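PDB 5FLW: Exo-beta-1,3-galactanase from Bifidobacterium bifidum, which probably trims single galactose units from the ends of beta-1,3-galactan chains, as a five-bladed beta-propeller hydrolase of glycoside hydrolase family 43. Local coordinates for residues Phe8-Thr13 and Ser276-Met281; Gly187-Thr192 and Ser205-Trp210; Trp210-Asn215 and Thr240-Val245; Leu232-Gly237 and Ala290-Ser295; Gln244-Val249 and Ile264-Gln269. One frame throughout, in Å; residues are numbered along the deposited sequence.

Interaction 1: residues Phe8-Thr13 and Ser276-Met281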
# COMPACT_ATOMS: atom_id res chain seq x y z
N PHE A 8 15.04 6.21 -7.09
CA PHE A 8 16.18 5.31 -7.07
C PHE A 8 15.70 3.87 -6.99
O PHE A 8 14.54 3.59 -6.62
CB PHE A 8 17.15 5.60 -5.91
CG PHE A 8 16.47 5.68 -4.56
CD1 PHE A 8 16.23 4.52 -3.82
CD2 PHE A 8 16.05 6.91 -4.04
CE1 PHE A 8 15.60 4.59 -2.57
CE2 PHE A 8 15.41 6.99 -2.79
CZ PHE A 8 15.19 5.83 -2.06
N LEU A 9 16.61 2.96 -7.35
CA LEU A 9 16.36 1.54 -7.20
C LEU A 9 17.02 1.07 -5.90
O LEU A 9 18.26 1.08 -5.79
CB LEU A 9 16.92 0.76 -8.39
CG LEU A 9 16.66 -0.75 -8.34
CD1 LEU A 9 15.15 -1.03 -8.37
CD2 LEU A 9 17.43 -1.48 -9.45
N PRO A 10 16.24 0.70 -4.88
CA PRO A 10 16.84 0.31 -3.59
C PRO A 10 17.48 -1.08 -3.66
O PRO A 10 17.11 -1.94 -4.46
CB PRO A 10 15.65 0.31 -2.62
CG PRO A 10 14.45 0.01 -3.51
CD PRO A 10 14.76 0.65 -4.85
N HIS A 11 18.46 -1.27 -2.76
CA HIS A 11 19.17 -2.52 -2.54
C HIS A 11 19.12 -2.86 -1.06
O HIS A 11 18.96 -1.99 -0.20
CB HIS A 11 20.66 -2.43 -3.02
CG HIS A 11 20.77 -2.22 -4.50
ND1 HIS A 11 20.57 -0.98 -5.08
CD2 HIS A 11 20.96 -3.10 -5.52
CE1 HIS A 11 20.67 -1.10 -6.39
NE2 HIS A 11 20.91 -2.37 -6.69
N ASP A 12 19.17 -4.16 -0.78
CA ASP A 12 19.25 -4.59 0.61
C ASP A 12 20.71 -4.78 1.04
O ASP A 12 21.65 -4.67 0.23
CB ASP A 12 18.36 -5.82 0.85
CG ASP A 12 18.81 -7.08 0.12
OD1 ASP A 12 20.02 -7.28 -0.11
OD2 ASP A 12 17.92 -7.92 -0.19
N THR A 13 20.91 -5.06 2.33
CA THR A 13 22.26 -5.18 2.87
C THR A 13 22.97 -6.46 2.43
O THR A 13 24.15 -6.64 2.77
CB THR A 13 22.23 -5.06 4.39
OG1 THR A 13 21.39 -6.10 4.92
CG2 THR A 13 21.67 -3.69 4.81
N SER A 276 11.81 -2.00 -11.03
CA SER A 276 11.03 -0.77 -10.93
C SER A 276 11.56 0.07 -9.78
O SER A 276 11.55 -0.41 -8.63
CB SER A 276 9.57 -1.12 -10.62
OG SER A 276 9.00 -1.82 -11.71
N PRO A 277 11.96 1.32 -10.02
CA PRO A 277 12.41 2.18 -8.91
C PRO A 277 11.25 2.59 -8.00
O PRO A 277 10.07 2.31 -8.26
CB PRO A 277 12.99 3.41 -9.63
CG PRO A 277 13.26 2.97 -11.00
CD PRO A 277 12.20 1.94 -11.33
N ILE A 278 11.61 3.28 -6.92
CA ILE A 278 10.65 3.97 -6.06
C ILE A 278 10.98 5.46 -6.03
O ILE A 278 12.12 5.88 -6.30
CB ILE A 278 10.59 3.40 -4.61
CG1 ILE A 278 11.94 3.62 -3.88
CG2 ILE A 278 10.17 1.91 -4.62
CD1 ILE A 278 11.93 3.22 -2.42
N VAL A 279 9.97 6.25 -5.70
CA VAL A 279 10.14 7.66 -5.37
C VAL A 279 9.87 7.78 -3.87
O VAL A 279 8.76 7.50 -3.40
CB VAL A 279 9.19 8.55 -6.20
CG1 VAL A 279 9.24 9.99 -5.69
CG2 VAL A 279 9.54 8.47 -7.71
N GLN A 280 10.89 8.20 -3.12
CA GLN A 280 10.81 8.29 -1.67
C GLN A 280 11.08 9.74 -1.28
O GLN A 280 12.14 10.29 -1.62
CB GLN A 280 11.84 7.37 -1.03
CG GLN A 280 11.85 7.39 0.48
CD GLN A 280 12.80 6.33 1.05
OE1 GLN A 280 12.62 5.12 0.82
NE2 GLN A 280 13.82 6.77 1.77
N MET A 281 10.12 10.37 -0.60
CA MET A 281 10.17 11.81 -0.38
C MET A 281 9.44 12.13 0.92
O MET A 281 8.48 11.44 1.26
CB MET A 281 9.47 12.57 -1.52
CG MET A 281 10.09 12.42 -2.91
SD MET A 281 9.03 13.13 -4.19
CE MET A 281 9.10 14.91 -3.77
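Phe-8 pairs with Ile-278 as an antiparallel hydrogen-bonded pair, and the two side chains lie on the same face. Phe-8 N donates a hydrogen bond to Ile-278 O at 3.0 Å, nearly along the C=O axis; Ile-278 N returns the bond to Phe-8 O, also at 3.0 Å. Both residues hold their first branch in the crowded position between backbone N and carbonyl carbon (chi1 51° for CG of Phe-8, 64° for CG1 of Ile-278), and their ends cross obliquely, Phe-8 CE1 meeting Ile-278 CD1 at 3.9 Å. Gln-280 is extended, with CG anti to N (chi1 180°). Its CB lies 3.8 Å from Phe-8 CZ and its CD sits at the ring edge, in plane, while NE2 goes on to Phe-56 O. Flanking the pair, Pro-277 CB rests 3.4 Å from Phe-8 O, and Leu-9 CD1 leans on Ser-276 O at 3.7 Å. Arg-4 adds a cation-pi contact to the Phe-8 ring. The N-terminal segment thus lies along the start of strand 278-286 in the last propeller blade; strand 261-266 pairs with that same strand through Gly-265 and Val-279.

Interaction 2: residues Gly187-Thr192 and Ser205-Trp210; sequences GLESPT and SQLTSW
Where the hairpin 191-196/199-205 of one propeller blade ends, the chain turns a corner at Ser-190, and beyond it one more antiparallel hydrogen-bonded pair, Glu-189 with Ser-205, joins the incoming loop to the end of strand 199-205. Glu-189 N binds Ser-205 O at 2.8 Å in the carbonyl plane; the return bond, from Ser-205 N to Glu-189 O, is 3.0 Å long and reaches its acceptor from above the carbonyl plane. Glu-189 sends CG into the crowded position between N and carbonyl carbon (chi1 63°) and then runs out extended, so that its carboxylate carbon CD presses on the Leu-207 methyl CD2 at 3.3 Å, the two chains crossing obliquely. Leu-188 lies along the same backbone, CB 3.4 Å from Ser-205 O. One shell out, Glu-189 OE2 accepts from water: one links it to Ser-209 N, and two others, beside Gln-206 O and Thr-208 N, are too close together to be filled at once and are probably alternatives. Glu-189 OE1 lies near Asp-138 OD2, a like charge that would probably raise the affinity of one of these acids for a proton. This crowding of acids beside an innermost strand is consistent with the axial site of family 43 propellers. Ser-205 OG is positioned by Gln-244 NE2, and Ser-190 OG by Val-245 O; the two hydroxyl oxygens, Ser-190 OG and Ser-205 OG, meet tip to tip at 2.7 Å.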
# COMPACT_ATOMS: atom_id res chain seq x y z
N GLY A 187 -13.47 4.99 -8.03
CA GLY A 187 -12.56 5.32 -6.96
C GLY A 187 -11.14 5.38 -7.49
O GLY A 187 -10.85 4.99 -8.63
N LEU A 188 -10.23 5.84 -6.65
CA LEU A 188 -8.83 5.90 -7.03
C LEU A 188 -8.19 4.61 -6.55
O LEU A 188 -8.62 4.03 -5.56
CB LEU A 188 -8.16 7.11 -6.39
CG LEU A 188 -8.69 8.49 -6.81
CD1 LEU A 188 -7.72 9.58 -6.39
CD2 LEU A 188 -8.93 8.53 -8.31
N GLU A 189 -7.16 4.27 -7.31
CA GLU A 189 -6.59 3.01 -6.85
C GLU A 189 -5.40 3.22 -5.92
O GLU A 189 -5.16 4.33 -5.47
CB GLU A 189 -6.32 2.03 -8.00
CG GLU A 189 -5.30 2.49 -9.01
CD GLU A 189 -5.17 1.52 -10.17
OE1 GLU A 189 -5.59 0.36 -10.06
OE2 GLU A 189 -4.62 1.94 -11.20
N SER A 190 -4.51 2.16 -5.62
CA SER A 190 -3.36 2.23 -4.71
C SER A 190 -3.66 3.11 -3.49
O SER A 190 -2.97 4.09 -3.24
CB SER A 190 -2.08 2.68 -5.44
OG SER A 190 -2.14 4.02 -5.88
N PRO A 191 -4.69 2.75 -2.73
CA PRO A 191 -5.09 3.58 -1.59
C PRO A 191 -4.12 3.50 -0.41
O PRO A 191 -3.53 2.44 -0.12
CB PRO A 191 -6.46 2.99 -1.19
CG PRO A 191 -6.37 1.55 -1.62
CD PRO A 191 -5.62 1.62 -2.94
N THR A 192 -4.03 4.63 0.31
CA THR A 192 -3.31 4.71 1.57
C THR A 192 -3.97 5.80 2.42
O THR A 192 -4.41 6.82 1.89
CB THR A 192 -1.80 4.95 1.33
OG1 THR A 192 -1.12 5.05 2.59
CG2 THR A 192 -1.55 6.18 0.48
N SER A 205 -4.45 6.98 -6.69
CA SER A 205 -4.03 7.27 -8.05
C SER A 205 -5.18 7.14 -9.04
O SER A 205 -6.07 6.29 -8.88
CB SER A 205 -2.88 6.35 -8.48
OG SER A 205 -3.18 4.99 -8.20
N GLN A 206 -5.16 7.97 -10.08
CA GLN A 206 -6.15 7.80 -11.14
C GLN A 206 -5.88 6.49 -11.88
O GLN A 206 -4.84 5.85 -11.71
CB GLN A 206 -6.17 9.01 -12.10
CG GLN A 206 -6.28 10.34 -11.37
CD GLN A 206 -6.35 11.53 -12.33
OE1 GLN A 206 -5.61 12.52 -12.19
NE2 GLN A 206 -7.21 11.45 -13.33
N LEU A 207 -6.86 6.09 -12.69
CA LEU A 207 -6.81 4.84 -13.46
C LEU A 207 -6.34 5.23 -14.86
O LEU A 207 -7.14 5.59 -15.72
CB LEU A 207 -8.19 4.17 -13.49
CG LEU A 207 -8.82 3.88 -12.12
CD1 LEU A 207 -10.18 3.22 -12.28
CD2 LEU A 207 -7.94 3.01 -11.29
N THR A 208 -5.02 5.19 -15.07
CA THR A 208 -4.44 5.55 -16.35
C THR A 208 -3.45 4.48 -16.81
O THR A 208 -2.46 4.78 -17.47
CB THR A 208 -3.72 6.92 -16.30
OG1 THR A 208 -2.61 6.85 -15.40
CG2 THR A 208 -4.68 8.00 -15.83
N SER A 209 -3.74 3.24 -16.44
CA SER A 209 -2.90 2.10 -16.76
C SER A 209 -1.43 2.29 -16.40
O SER A 209 -1.13 2.67 -15.28
CB SER A 209 -3.08 1.64 -18.22
OG SER A 209 -2.88 2.69 -19.15
N TRP A 210 -0.52 2.03 -17.33
CA TRP A 210 0.91 2.17 -17.05
C TRP A 210 1.38 3.61 -16.88
O TRP A 210 2.36 3.86 -16.19
CB TRP A 210 1.74 1.41 -18.08
CG TRP A 210 1.55 -0.07 -18.00
CD1 TRP A 210 0.67 -0.82 -18.71
CD2 TRP A 210 2.25 -0.98 -17.14
NE1 TRP A 210 0.77 -2.14 -18.35
CE2 TRP A 210 1.74 -2.27 -17.39
CE3 TRP A 210 3.26 -0.84 -16.18
CZ2 TRP A 210 2.19 -3.40 -16.73
CZ3 TRP A 210 3.71 -1.96 -15.52
CH2 TRP A 210 3.18 -3.22 -15.80
O HOH W 1 -5.42 1.55 -14.28
O HOH W 2 -2.82 4.23 -12.18
O HOH W 3 -3.47 3.28 -13.92

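Interaction 3: residues Trp210-Asn215 and Thr240-Val245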
# COMPACT_ATOMS: atom_id res chain seq x y z
N TRP A 210 -0.52 2.03 -17.33
CA TRP A 210 0.91 2.17 -17.05
C TRP A 210 1.38 3.61 -16.88
O TRP A 210 2.36 3.86 -16.19
CB TRP A 210 1.74 1.41 -18.08
CG TRP A 210 1.55 -0.07 -18.00
CD1 TRP A 210 0.67 -0.82 -18.71
CD2 TRP A 210 2.25 -0.98 -17.14
NE1 TRP A 210 0.77 -2.14 -18.35
CE2 TRP A 210 1.74 -2.27 -17.39
CE3 TRP A 210 3.26 -0.84 -16.18
CZ2 TRP A 210 2.19 -3.40 -16.73
CZ3 TRP A 210 3.71 -1.96 -15.52
CH2 TRP A 210 3.18 -3.22 -15.80
N ASP A 211 0.69 4.55 -17.52
CA ASP A 211 1.03 5.96 -17.39
C ASP A 211 0.83 6.45 -15.96
O ASP A 211 -0.12 6.07 -15.27
CB ASP A 211 0.18 6.79 -18.35
CG ASP A 211 0.49 6.50 -19.83
OD1 ASP A 211 1.66 6.22 -20.20
OD2 ASP A 211 -0.48 6.53 -20.63
N THR A 212 1.76 7.29 -15.50
CA THR A 212 1.59 7.98 -14.24
C THR A 212 0.65 9.17 -14.43
O THR A 212 0.46 9.68 -15.54
CB THR A 212 2.96 8.39 -13.70
OG1 THR A 212 3.68 9.08 -14.72
CG2 THR A 212 3.77 7.15 -13.29
N ASN A 213 0.04 9.61 -13.33
CA ASN A 213 -0.96 10.67 -13.35
C ASN A 213 -0.81 11.52 -12.11
O ASN A 213 -0.05 11.20 -11.19
CB ASN A 213 -2.39 10.08 -13.46
CG ASN A 213 -2.75 9.14 -12.29
OD1 ASN A 213 -3.01 9.59 -11.18
ND2 ASN A 213 -2.79 7.85 -12.57
N ASP A 214 -1.56 12.62 -12.08
CA ASP A 214 -1.59 13.49 -10.90
C ASP A 214 -2.47 12.81 -9.86
O ASP A 214 -3.70 12.78 -9.98
CB ASP A 214 -2.10 14.88 -11.27
CG ASP A 214 -1.14 15.65 -12.16
OD1 ASP A 214 0.10 15.41 -12.10
OD2 ASP A 214 -1.63 16.53 -12.91
N ASN A 215 -1.83 12.22 -8.84
CA ASN A 215 -2.55 11.55 -7.77
C ASN A 215 -3.26 12.58 -6.88
O ASN A 215 -2.93 13.78 -6.87
CB ASN A 215 -1.59 10.69 -6.94
CG ASN A 215 -0.94 9.53 -7.73
OD1 ASN A 215 -0.08 8.84 -7.19
ND2 ASN A 215 -1.34 9.32 -8.99
N THR A 240 2.73 13.19 -10.08
CA THR A 240 3.18 12.69 -8.78
C THR A 240 4.68 12.38 -8.83
O THR A 240 5.15 11.34 -8.34
CB THR A 240 2.36 11.48 -8.31
OG1 THR A 240 0.99 11.66 -8.68
CG2 THR A 240 2.42 11.34 -6.80
N TYR A 241 5.43 13.25 -9.50
CA TYR A 241 6.87 13.03 -9.75
C TYR A 241 7.12 11.71 -10.48
O TYR A 241 8.01 10.92 -10.14
CB TYR A 241 7.72 13.23 -8.50
CG TYR A 241 7.61 14.67 -8.09
CD1 TYR A 241 8.14 15.67 -8.90
CD2 TYR A 241 6.91 15.05 -6.93
CE1 TYR A 241 8.02 17.00 -8.56
CE2 TYR A 241 6.79 16.38 -6.58
CZ TYR A 241 7.34 17.36 -7.41
OH TYR A 241 7.27 18.72 -7.10
N ASP A 242 6.29 11.48 -11.51
CA ASP A 242 6.34 10.29 -12.36
C ASP A 242 6.35 9.01 -11.52
O ASP A 242 7.24 8.16 -11.62
CB ASP A 242 7.50 10.34 -13.36
CG ASP A 242 7.45 9.20 -14.38
OD1 ASP A 242 6.36 8.65 -14.62
OD2 ASP A 242 8.52 8.87 -14.94
N SER A 243 5.35 8.89 -10.64
CA SER A 243 5.21 7.70 -9.81
C SER A 243 3.73 7.45 -9.56
O SER A 243 2.87 8.27 -9.89
CB SER A 243 5.97 7.83 -8.47
OG SER A 243 5.28 8.65 -7.54
N GLN A 244 3.45 6.31 -8.94
CA GLN A 244 2.11 5.96 -8.48
C GLN A 244 2.16 5.80 -6.97
O GLN A 244 2.90 4.94 -6.46
CB GLN A 244 1.62 4.65 -9.12
CG GLN A 244 0.19 4.30 -8.67
CD GLN A 244 -0.32 2.96 -9.20
OE1 GLN A 244 0.48 2.06 -9.48
NE2 GLN A 244 -1.65 2.83 -9.34
N VAL A 245 1.39 6.63 -6.24
CA VAL A 245 1.41 6.57 -4.78
C VAL A 245 1.22 5.13 -4.33
O VAL A 245 0.37 4.39 -4.84
CB VAL A 245 0.37 7.52 -4.13
CG1 VAL A 245 -1.06 7.12 -4.50
CG2 VAL A 245 0.54 7.52 -2.61
O HOH W 4 0.35 7.75 -11.05
O HOH W 5 1.03 15.61 -9.75
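Two neighbouring blades of the propeller are joined here: the loop leading into strand 216-220 lies against a short, weakly bonded left-handed helical turn, about 240-242, and the start of strand 244-250. Asn-215, Thr-212 and Thr-240 bury the most surface. Asn-215 CG stands anti to its carbonyl carbon (chi1 -64°), which aims OD1 at the next blade, where Val-245 N donates to it at 2.8 Å, nearly along the C=O axis and fairly straight (163° at the proton). The same oxygen lies 3.3 Å from Val-245 CG1. On the nitrogen side, ND2 makes a weak bond to Asn-213 OD1 and also donates to a water. An alanine at Asn-215 would remove the acceptor for Val-245 N and would probably loosen the seam between the blades. Thr-240 crosses Asn-215 at about a right angle, and its OG1 donates to Asn-213 O at 2.8 Å in the carbonyl plane. At the other end of the loop, Thr-212 OG1 donates to Asp-242 OD1 at 2.7 Å, on the anti lone pair of that carboxylate oxygen, while the threonine methyl CG2 packs 3.5 Å from Ser-243 N. The second carboxylate oxygen of Asp-242 makes a salt bridge with Arg-304, the C-terminal residue, which probably steadies the carboxylate and would balance its charge. Asn-213 OD1 is taken by Gln-206 N, tying this loop back to its own blade. In the middle of the seam one water accepts from Asn-213 N and Asn-215 ND2 and donates to Ser-243 O at 2.8 Å.

Interaction 4: residues Leu232-Gly237 and Ala290-Ser295. Unlike the reference sequence in segment 232-237: Glu-236 (reference Lys).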
# COMPACT_ATOMS: atom_id res chain seq x y z
N LEU A 232 -5.26 17.50 -5.80
CA LEU A 232 -3.90 17.08 -6.08
C LEU A 232 -3.00 17.42 -4.91
O LEU A 232 -3.17 18.46 -4.28
CB LEU A 232 -3.37 17.86 -7.30
CG LEU A 232 -3.46 17.32 -8.72
CD1 LEU A 232 -4.89 17.26 -9.21
CD2 LEU A 232 -2.62 18.16 -9.67
N PHE A 233 -2.04 16.56 -4.61
CA PHE A 233 -1.02 16.88 -3.60
C PHE A 233 0.37 17.21 -4.14
O PHE A 233 1.18 17.77 -3.39
CB PHE A 233 -0.93 15.82 -2.48
CG PHE A 233 -0.72 14.40 -2.96
CD1 PHE A 233 -1.80 13.59 -3.31
CD2 PHE A 233 0.57 13.88 -3.06
CE1 PHE A 233 -1.60 12.28 -3.76
CE2 PHE A 233 0.78 12.56 -3.52
CZ PHE A 233 -0.31 11.76 -3.86
N ALA A 234 0.67 16.86 -5.38
CA ALA A 234 1.87 17.27 -6.10
C ALA A 234 1.52 18.29 -7.19
O ALA A 234 0.34 18.48 -7.52
CB ALA A 234 2.53 16.04 -6.73
N PRO A 235 2.52 18.97 -7.77
CA PRO A 235 2.19 20.01 -8.76
C PRO A 235 1.45 19.44 -9.96
O PRO A 235 1.64 18.28 -10.37
CB PRO A 235 3.57 20.57 -9.15
CG PRO A 235 4.46 20.22 -8.02
CD PRO A 235 3.95 18.98 -7.39
N GLU A 236 0.55 20.25 -10.49
CA GLU A 236 -0.19 19.87 -11.67
C GLU A 236 0.75 19.56 -12.83
O GLU A 236 1.64 20.36 -13.14
CB GLU A 236 -1.16 20.98 -12.04
CG GLU A 236 -2.06 20.68 -13.22
CD GLU A 236 -3.11 21.76 -13.44
OE1 GLU A 236 -2.81 22.96 -13.17
OE2 GLU A 236 -4.22 21.39 -13.95
N GLY A 237 0.54 18.40 -13.45
CA GLY A 237 1.37 17.98 -14.54
C GLY A 237 2.64 17.27 -14.13
O GLY A 237 3.32 16.71 -15.00
N ALA A 290 -2.26 18.49 2.09
CA ALA A 290 -1.13 17.59 1.86
C ALA A 290 -0.35 18.11 0.65
O ALA A 290 -0.95 18.50 -0.36
CB ALA A 290 -1.60 16.15 1.59
N SER A 291 0.98 18.11 0.75
CA SER A 291 1.79 18.75 -0.29
C SER A 291 3.10 18.02 -0.51
O SER A 291 3.87 17.78 0.43
CB SER A 291 2.04 20.23 0.06
OG SER A 291 3.06 20.72 -0.78
N LEU A 292 3.39 17.70 -1.76
CA LEU A 292 4.59 16.94 -2.11
C LEU A 292 5.42 17.79 -3.07
O LEU A 292 4.92 18.19 -4.13
CB LEU A 292 4.21 15.61 -2.77
CG LEU A 292 5.29 14.59 -3.06
CD1 LEU A 292 5.88 14.03 -1.74
CD2 LEU A 292 4.75 13.46 -3.98
N THR A 293 6.68 18.08 -2.69
CA THR A 293 7.55 18.99 -3.44
C THR A 293 8.95 18.41 -3.65
O THR A 293 9.60 17.98 -2.69
CB THR A 293 7.71 20.33 -2.75
OG1 THR A 293 6.40 20.85 -2.48
CG2 THR A 293 8.38 21.27 -3.66
N TRP A 294 9.42 18.45 -4.89
CA TRP A 294 10.78 18.02 -5.18
C TRP A 294 11.78 19.06 -4.68
O TRP A 294 11.48 20.24 -4.55
CB TRP A 294 10.95 17.83 -6.69
CG TRP A 294 12.15 17.05 -7.10
CD1 TRP A 294 13.37 17.55 -7.47
CD2 TRP A 294 12.26 15.61 -7.18
NE1 TRP A 294 14.22 16.51 -7.81
CE2 TRP A 294 13.58 15.32 -7.63
CE3 TRP A 294 11.38 14.55 -6.93
CZ2 TRP A 294 14.03 14.01 -7.83
CZ3 TRP A 294 11.82 13.24 -7.13
CH2 TRP A 294 13.14 12.98 -7.58
N SER A 295 13.01 18.60 -4.42
CA SER A 295 14.14 19.46 -4.10
C SER A 295 15.32 19.08 -4.98
O SER A 295 15.54 17.90 -5.29
CB SER A 295 14.51 19.27 -2.63
OG SER A 295 15.79 19.81 -2.39
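The outer rims of two adjacent propeller blades meet where the loop after strand 231-232, the outermost strand of one blade, reaches strand 289-291, the outermost strand of the next. Phe-233 is the main bump. Its CG occupies the crowded position between N and carbonyl carbon (chi1 54°), and the ring stands beside Leu-292, both side chains pointing the same way. Leu-292 CB fits at the ring edge, near its plane, 4.0 Å from Phe-233 CD2, and farther along Leu-292 CD2 lies 4.1 Å from Phe-233 CE2. At the root of the ring, Phe-233 CB settles onto the backbone of the strand, 3.4 Å from Ala-290 O, with the small Ala-290 methyl alongside. Asn-215 and Ile-283 also touch the phenyl group, and Phe-203 meets it in a T-shaped (edge-to-face) stack. Leu-292 in turn packs on Met-281 and Tyr-241. The loop also touches Leu-292 farther on, Pro-235 CD resting 3.5 Å from Leu-292 O. A single backbone hydrogen bond pins these shapes together: Leu-292 N donates to Phe-233 O at 2.7 Å from above the carbonyl plane, and the same oxygen takes a CA-H contact from Ser-291 CA at 3.3 Å.

Interaction 5: residues Gln244-Val249 and Ile264-Gln269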
# COMPACT_ATOMS: atom_id res chain seq x y z
N GLN A 244 3.45 6.31 -8.94
CA GLN A 244 2.11 5.96 -8.48
C GLN A 244 2.16 5.80 -6.97
O GLN A 244 2.90 4.94 -6.46
CB GLN A 244 1.62 4.65 -9.12
CG GLN A 244 0.19 4.30 -8.67
CD GLN A 244 -0.32 2.96 -9.20
OE1 GLN A 244 0.48 2.06 -9.48
NE2 GLN A 244 -1.65 2.83 -9.34
N VAL A 245 1.39 6.63 -6.24
CA VAL A 245 1.41 6.57 -4.78
C VAL A 245 1.22 5.13 -4.33
O VAL A 245 0.37 4.39 -4.84
CB VAL A 245 0.37 7.52 -4.13
CG1 VAL A 245 -1.06 7.12 -4.50
CG2 VAL A 245 0.54 7.52 -2.61
N ASP A 246 2.05 4.72 -3.38
CA ASP A 246 1.90 3.42 -2.76
C ASP A 246 1.51 3.52 -1.31
O ASP A 246 0.60 2.83 -0.86
CB ASP A 246 3.18 2.60 -2.86
CG ASP A 246 3.03 1.29 -2.15
OD1 ASP A 246 2.39 0.40 -2.77
OD2 ASP A 246 3.47 1.18 -0.97
N ILE A 247 2.21 4.37 -0.55
CA ILE A 247 1.98 4.47 0.89
C ILE A 247 2.47 5.82 1.38
O ILE A 247 3.42 6.39 0.83
CB ILE A 247 2.64 3.28 1.64
CG1 ILE A 247 2.13 3.19 3.08
CG2 ILE A 247 4.19 3.35 1.53
CD1 ILE A 247 2.36 1.82 3.71
N VAL A 248 1.79 6.35 2.40
CA VAL A 248 2.24 7.48 3.21
C VAL A 248 2.28 6.97 4.66
O VAL A 248 1.32 6.32 5.11
CB VAL A 248 1.29 8.69 3.06
CG1 VAL A 248 1.66 9.82 4.03
CG2 VAL A 248 1.24 9.18 1.62
N VAL A 249 3.39 7.20 5.36
CA VAL A 249 3.49 6.81 6.77
C VAL A 249 3.85 7.98 7.68
O VAL A 249 4.64 8.84 7.29
CB VAL A 249 4.44 5.61 7.01
CG1 VAL A 249 3.86 4.33 6.40
CG2 VAL A 249 5.85 5.94 6.54
N ILE A 264 6.06 7.12 -0.33
CA ILE A 264 6.70 6.20 -1.26
C ILE A 264 5.74 5.95 -2.42
O ILE A 264 4.56 5.65 -2.20
CB ILE A 264 7.15 4.90 -0.56
CG1 ILE A 264 8.33 5.20 0.38
CG2 ILE A 264 7.53 3.83 -1.61
CD1 ILE A 264 8.75 4.08 1.29
N GLY A 265 6.25 6.12 -3.65
CA GLY A 265 5.51 5.77 -4.85
C GLY A 265 6.34 4.84 -5.71
O GLY A 265 7.57 4.80 -5.62
N ASP A 266 5.65 4.06 -6.54
CA ASP A 266 6.29 3.11 -7.45
C ASP A 266 6.46 3.73 -8.84
O ASP A 266 5.53 4.35 -9.36
CB ASP A 266 5.46 1.83 -7.59
CG ASP A 266 5.44 1.01 -6.31
OD1 ASP A 266 6.47 0.42 -5.97
OD2 ASP A 266 4.40 0.98 -5.63
N ARG A 267 7.65 3.52 -9.44
CA ARG A 267 7.92 3.79 -10.87
C ARG A 267 7.93 2.46 -11.61
O ARG A 267 8.99 1.87 -11.83
CB ARG A 267 9.27 4.47 -11.07
CG ARG A 267 9.21 5.92 -10.96
CD ARG A 267 10.36 6.66 -11.65
NE ARG A 267 10.09 8.06 -11.40
CZ ARG A 267 10.98 9.03 -11.46
NH1 ARG A 267 12.26 8.77 -11.76
NH2 ARG A 267 10.58 10.27 -11.20
N TRP A 268 6.74 1.99 -12.00
CA TRP A 268 6.59 0.67 -12.57
C TRP A 268 7.24 0.59 -13.94
O TRP A 268 6.98 1.43 -14.82
CB TRP A 268 5.11 0.33 -12.68
CG TRP A 268 4.39 0.26 -11.39
CD1 TRP A 268 3.43 1.14 -10.92
CD2 TRP A 268 4.53 -0.76 -10.38
NE1 TRP A 268 2.98 0.72 -9.68
CE2 TRP A 268 3.63 -0.45 -9.33
CE3 TRP A 268 5.32 -1.92 -10.28
CZ2 TRP A 268 3.50 -1.27 -8.19
CZ3 TRP A 268 5.18 -2.71 -9.15
CH2 TRP A 268 4.28 -2.40 -8.13
N GLN A 269 8.05 -0.43 -14.14
CA GLN A 269 8.74 -0.67 -15.41
C GLN A 269 8.13 -1.92 -16.04
O GLN A 269 8.48 -3.05 -15.67
CB GLN A 269 10.24 -0.79 -15.18
CG GLN A 269 10.86 0.52 -14.66
CD GLN A 269 10.95 1.58 -15.74
OE1 GLN A 269 10.01 2.33 -15.98
NE2 GLN A 269 12.09 1.64 -16.41
O HOH W 6 1.99 2.02 -6.22
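Gln-244 holds CG anti to its backbone N (chi1 -178°) and stays extended beyond it, while Trp-268 keeps CG beside its backbone N (chi1 -63°); together these torsions bring the indole N-H to the amide. Trp-268 NE1 donates to Gln-244 OE1 at 2.8 Å, in the carbonyl plane but bent (135° at the proton), with the amide and ring planes steeply inclined. One indole face lies over Asp-266 CB. An alanine at Trp-268 would remove this donor and would probably leave the Gln-244 amide less firmly fixed, held mainly by its NE2 bond to Ser-205 OG. The backbones form the innermost hairpin of the last propeller blade. Gln-244 and Asp-266 exchange two hydrogen bonds of 2.9 Å each, Gln-244 N to Asp-266 O and Asp-266 N to Gln-244 O. Beyond them lies a classic beta bulge, in which Asp-246 and Ile-247 both face Ile-264: its O accepts from Asp-246 N at 2.9 Å and from Ile-247 N at 3.1 Å. Alongside, Ile-247 CG2 packs 3.9 Å from Ile-264 CB. The bulge turns Asp-246 toward the partner strand, and its OD1 comes 3.5 Å from Asp-266 OD2. Arg-83 forms a salt bridge with Asp-246 OD1, and a water lies within hydrogen-bonding distance of Gln-244 O and Asp-266 OD2; even so, two carboxylates this close would probably raise the proton affinity of one.

Overall arrangement
All but interaction 2 reach the last blade, strands 244-250 to 289-291. Interactions 1, 3 and 5 are buried, 2 and 4 only partly so. Interaction 5 is the most central, at the inner hairpin; interaction 1 adds the N-terminal segment to strand 278-286 of the same sheet, and interaction 4 lies farthest out. Interaction 3 shares Gln-244 and Val-245 with interaction 5 and bonds the two blades through side-chain hydroxyls, an amide and water. Interaction 2 belongs to the neighbouring blade yet touches both, through Ser-205 OG with Gln-244 NE2. Acidic groups gather in interactions 2 and 5, nearer the centre of the chain, whereas interaction 1 combines a backbone pair with apolar contact and interaction 4 is mainly apolar.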